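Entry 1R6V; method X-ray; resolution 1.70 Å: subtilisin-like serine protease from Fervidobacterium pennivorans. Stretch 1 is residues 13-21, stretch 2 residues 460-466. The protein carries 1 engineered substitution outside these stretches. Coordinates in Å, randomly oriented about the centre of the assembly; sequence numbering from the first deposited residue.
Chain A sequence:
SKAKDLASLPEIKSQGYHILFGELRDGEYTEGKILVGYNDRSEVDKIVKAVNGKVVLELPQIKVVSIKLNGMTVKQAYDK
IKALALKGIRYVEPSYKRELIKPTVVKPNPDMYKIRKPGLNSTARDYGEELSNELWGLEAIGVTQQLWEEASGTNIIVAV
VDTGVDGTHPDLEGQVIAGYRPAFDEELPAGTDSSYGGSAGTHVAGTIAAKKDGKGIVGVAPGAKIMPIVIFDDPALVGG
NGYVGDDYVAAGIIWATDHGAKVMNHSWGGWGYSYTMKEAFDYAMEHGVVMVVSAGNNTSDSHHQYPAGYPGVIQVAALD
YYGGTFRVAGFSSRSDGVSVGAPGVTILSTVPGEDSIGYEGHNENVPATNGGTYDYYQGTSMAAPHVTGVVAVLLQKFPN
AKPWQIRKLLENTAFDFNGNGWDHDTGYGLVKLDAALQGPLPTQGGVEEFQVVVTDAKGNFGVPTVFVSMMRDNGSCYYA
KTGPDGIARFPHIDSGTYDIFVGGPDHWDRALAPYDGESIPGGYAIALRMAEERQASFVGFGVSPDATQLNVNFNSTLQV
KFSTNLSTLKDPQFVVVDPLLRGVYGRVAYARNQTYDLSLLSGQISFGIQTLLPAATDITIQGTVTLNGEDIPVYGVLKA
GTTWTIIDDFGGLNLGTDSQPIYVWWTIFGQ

Stretch 1 13-21: KSQGYHILF
Stretch 2 460-466: NFGVPTV

Two irregular segments, 13-21 and 460-466, run side by side in roughly the same direction (24° apart), burying 395 Å², both sides summed, without a hydrogen bond between them; Phe 461 (86 Å²) and Tyr 17 (78 Å²) are the residues most covered by the other stretch. CA atoms pair Gly 16 with Phe 461 (6.0 Å), Tyr 17 with Val 463 (7.1 Å) and Leu 20 with Pro 464 (6.9 Å). Both backbones are largely extended, except at Gln 15 (phi/psi -106/12) and Asn 460 (-90/-35); Gly 16 (76/-153) and Thr 465 (65/28) have positive phi.

A CH-pi contact sets Gly 16 CA over one face of the Phe 461 ring (chi1 m, chi2 92°), 3.7 Å from its centroid and 3.5 Å from Phe 461 CD2. Glycine suits both the phi and the fit, since an ideal CB would sit 3.0 Å from Phe 461 CD2.

Apolar packing follows at Tyr 17, whose CA-to-CB bond points toward the partner (chi1 m, chi2 94°), its CE1 4.0 Å from Phe 461 CB and its CB 4.0 Å from Pro 464 CD. Leu 20 (t, t) sets CD1 4.2 Å from Pro 464 CB and CG 3.6 Å from Thr 465 CG2. Pro 464, C-gamma endo, thus offers its ring carbons to both.

Among the polar atoms, Ser 14 OG (chi1 t) accepts a weak hydrogen bond from Gly 16 N (3.4 Å) and lies 3.6 Å from Phe 461 CE1. Thr 465 OG1 (chi1 p) donates to Pro 464 O at 2.5 Å, leaving its methyl for Leu 20.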

# COMPACT_ATOMS: atom_id res chain seq x y z
N LYS A 13 9.76 -16.33 28.91
CA LYS A 13 8.37 -16.33 28.45
C LYS A 13 8.33 -16.11 26.94
O LYS A 13 9.31 -15.66 26.36
CB LYS A 13 7.60 -15.22 29.17
CG LYS A 13 7.70 -15.30 30.69
CD LYS A 13 7.12 -14.06 31.37
CE LYS A 13 7.35 -14.09 32.88
NZ LYS A 13 6.90 -12.84 33.54
N SER A 14 7.19 -16.43 26.32
CA SER A 14 7.03 -16.25 24.87
C SER A 14 7.55 -14.89 24.46
O SER A 14 7.35 -13.89 25.16
CB SER A 14 5.56 -16.37 24.47
OG SER A 14 5.41 -16.15 23.07
N GLN A 15 8.21 -14.85 23.31
CA GLN A 15 8.79 -13.64 22.76
C GLN A 15 8.00 -13.07 21.58
O GLN A 15 8.49 -12.18 20.88
CB GLN A 15 10.23 -13.92 22.30
CG GLN A 15 11.20 -14.27 23.42
CD GLN A 15 11.28 -13.20 24.49
OE1 GLN A 15 10.65 -13.31 25.54
NE2 GLN A 15 12.04 -12.15 24.22
N GLY A 16 6.80 -13.58 21.36
CA GLY A 16 5.98 -13.10 20.25
C GLY A 16 6.45 -13.63 18.90
O GLY A 16 7.04 -14.71 18.83
N TYR A 17 6.18 -12.89 17.83
CA TYR A 17 6.59 -13.33 16.50
C TYR A 17 7.74 -12.51 15.92
O TYR A 17 8.07 -11.44 16.44
CB TYR A 17 5.39 -13.33 15.54
CG TYR A 17 4.31 -14.27 16.01
CD1 TYR A 17 3.25 -13.82 16.80
CD2 TYR A 17 4.42 -15.65 15.78
CE1 TYR A 17 2.33 -14.72 17.35
CE2 TYR A 17 3.51 -16.55 16.33
CZ TYR A 17 2.48 -16.08 17.12
OH TYR A 17 1.61 -16.97 17.70
N HIS A 18 8.34 -13.04 14.86
CA HIS A 18 9.48 -12.47 14.15
C HIS A 18 9.21 -11.04 13.65
O HIS A 18 8.07 -10.62 13.51
CB HIS A 18 9.82 -13.37 12.96
CG HIS A 18 11.19 -13.14 12.39
ND1 HIS A 18 11.47 -13.34 11.05
CD2 HIS A 18 12.36 -12.79 12.97
CE1 HIS A 18 12.76 -13.12 10.83
NE2 HIS A 18 13.32 -12.78 11.98
N ILE A 19 10.30 -10.32 13.39
CA ILE A 19 10.19 -8.96 12.90
C ILE A 19 9.53 -9.01 11.52
O ILE A 19 9.73 -9.96 10.75
CB ILE A 19 11.60 -8.32 12.83
CG1 ILE A 19 11.52 -6.89 12.28
CG2 ILE A 19 12.51 -9.18 12.01
CD1 ILE A 19 11.57 -6.82 10.78
N LEU A 20 8.72 -8.00 11.20
CA LEU A 20 8.01 -7.95 9.94
C LEU A 20 8.89 -7.39 8.82
O LEU A 20 9.21 -6.20 8.81
CB LEU A 20 6.76 -7.09 10.10
CG LEU A 20 5.59 -7.30 9.13
CD1 LEU A 20 4.42 -6.39 9.55
CD2 LEU A 20 6.01 -6.99 7.72
N PHE A 21 9.28 -8.25 7.89
CA PHE A 21 10.10 -7.82 6.75
C PHE A 21 9.24 -7.72 5.51
O PHE A 21 8.41 -8.59 5.25
CB PHE A 21 11.22 -8.82 6.47
CG PHE A 21 12.39 -8.73 7.40
CD1 PHE A 21 12.65 -9.75 8.30
CD2 PHE A 21 13.24 -7.64 7.33
CE1 PHE A 21 13.79 -9.70 9.13
CE2 PHE A 21 14.37 -7.58 8.15
CZ PHE A 21 14.65 -8.62 9.05
N ASN A 460 -2.79 -13.07 23.25
CA ASN A 460 -1.67 -12.38 23.87
C ASN A 460 -0.78 -11.65 22.87
O ASN A 460 -0.26 -10.58 23.17
CB ASN A 460 -0.83 -13.38 24.68
CG ASN A 460 -1.59 -13.95 25.86
OD1 ASN A 460 -2.23 -13.22 26.61
ND2 ASN A 460 -1.51 -15.27 26.04
N PHE A 461 -0.62 -12.21 21.67
CA PHE A 461 0.23 -11.58 20.67
C PHE A 461 -0.46 -11.43 19.32
O PHE A 461 -1.15 -12.33 18.87
CB PHE A 461 1.51 -12.39 20.46
CG PHE A 461 2.45 -12.35 21.63
CD1 PHE A 461 2.39 -13.32 22.63
CD2 PHE A 461 3.40 -11.34 21.73
CE1 PHE A 461 3.27 -13.27 23.71
CE2 PHE A 461 4.29 -11.29 22.81
CZ PHE A 461 4.22 -12.26 23.80
N GLY A 462 -0.27 -10.28 18.68
CA GLY A 462 -0.85 -10.09 17.37
C GLY A 462 -0.05 -10.88 16.34
O GLY A 462 1.17 -11.02 16.47
N VAL A 463 -0.72 -11.37 15.30
CA VAL A 463 -0.05 -12.14 14.25
C VAL A 463 0.15 -11.25 13.03
O VAL A 463 -0.81 -10.77 12.42
CB VAL A 463 -0.90 -13.38 13.82
CG1 VAL A 463 -0.11 -14.25 12.88
CG2 VAL A 463 -1.35 -14.15 15.04
N PRO A 464 1.41 -11.00 12.66
CA PRO A 464 1.71 -10.15 11.51
C PRO A 464 1.67 -10.83 10.14
O PRO A 464 1.90 -12.03 10.01
CB PRO A 464 3.10 -9.62 11.85
CG PRO A 464 3.73 -10.77 12.56
CD PRO A 464 2.62 -11.33 13.43
N THR A 465 1.39 -10.01 9.13
CA THR A 465 1.32 -10.42 7.73
C THR A 465 0.20 -11.40 7.39
O THR A 465 0.33 -12.20 6.46
CB THR A 465 2.67 -10.99 7.21
OG1 THR A 465 2.87 -12.32 7.68
CG2 THR A 465 3.83 -10.10 7.67
N VAL A 466 -0.88 -11.35 8.16
CA VAL A 466 -2.03 -12.19 7.89
C VAL A 466 -2.86 -11.40 6.87
O VAL A 466 -3.06 -10.19 7.03
CB VAL A 466 -2.85 -12.43 9.17
CG1 VAL A 466 -4.20 -13.07 8.84
CG2 VAL A 466 -2.06 -13.34 10.11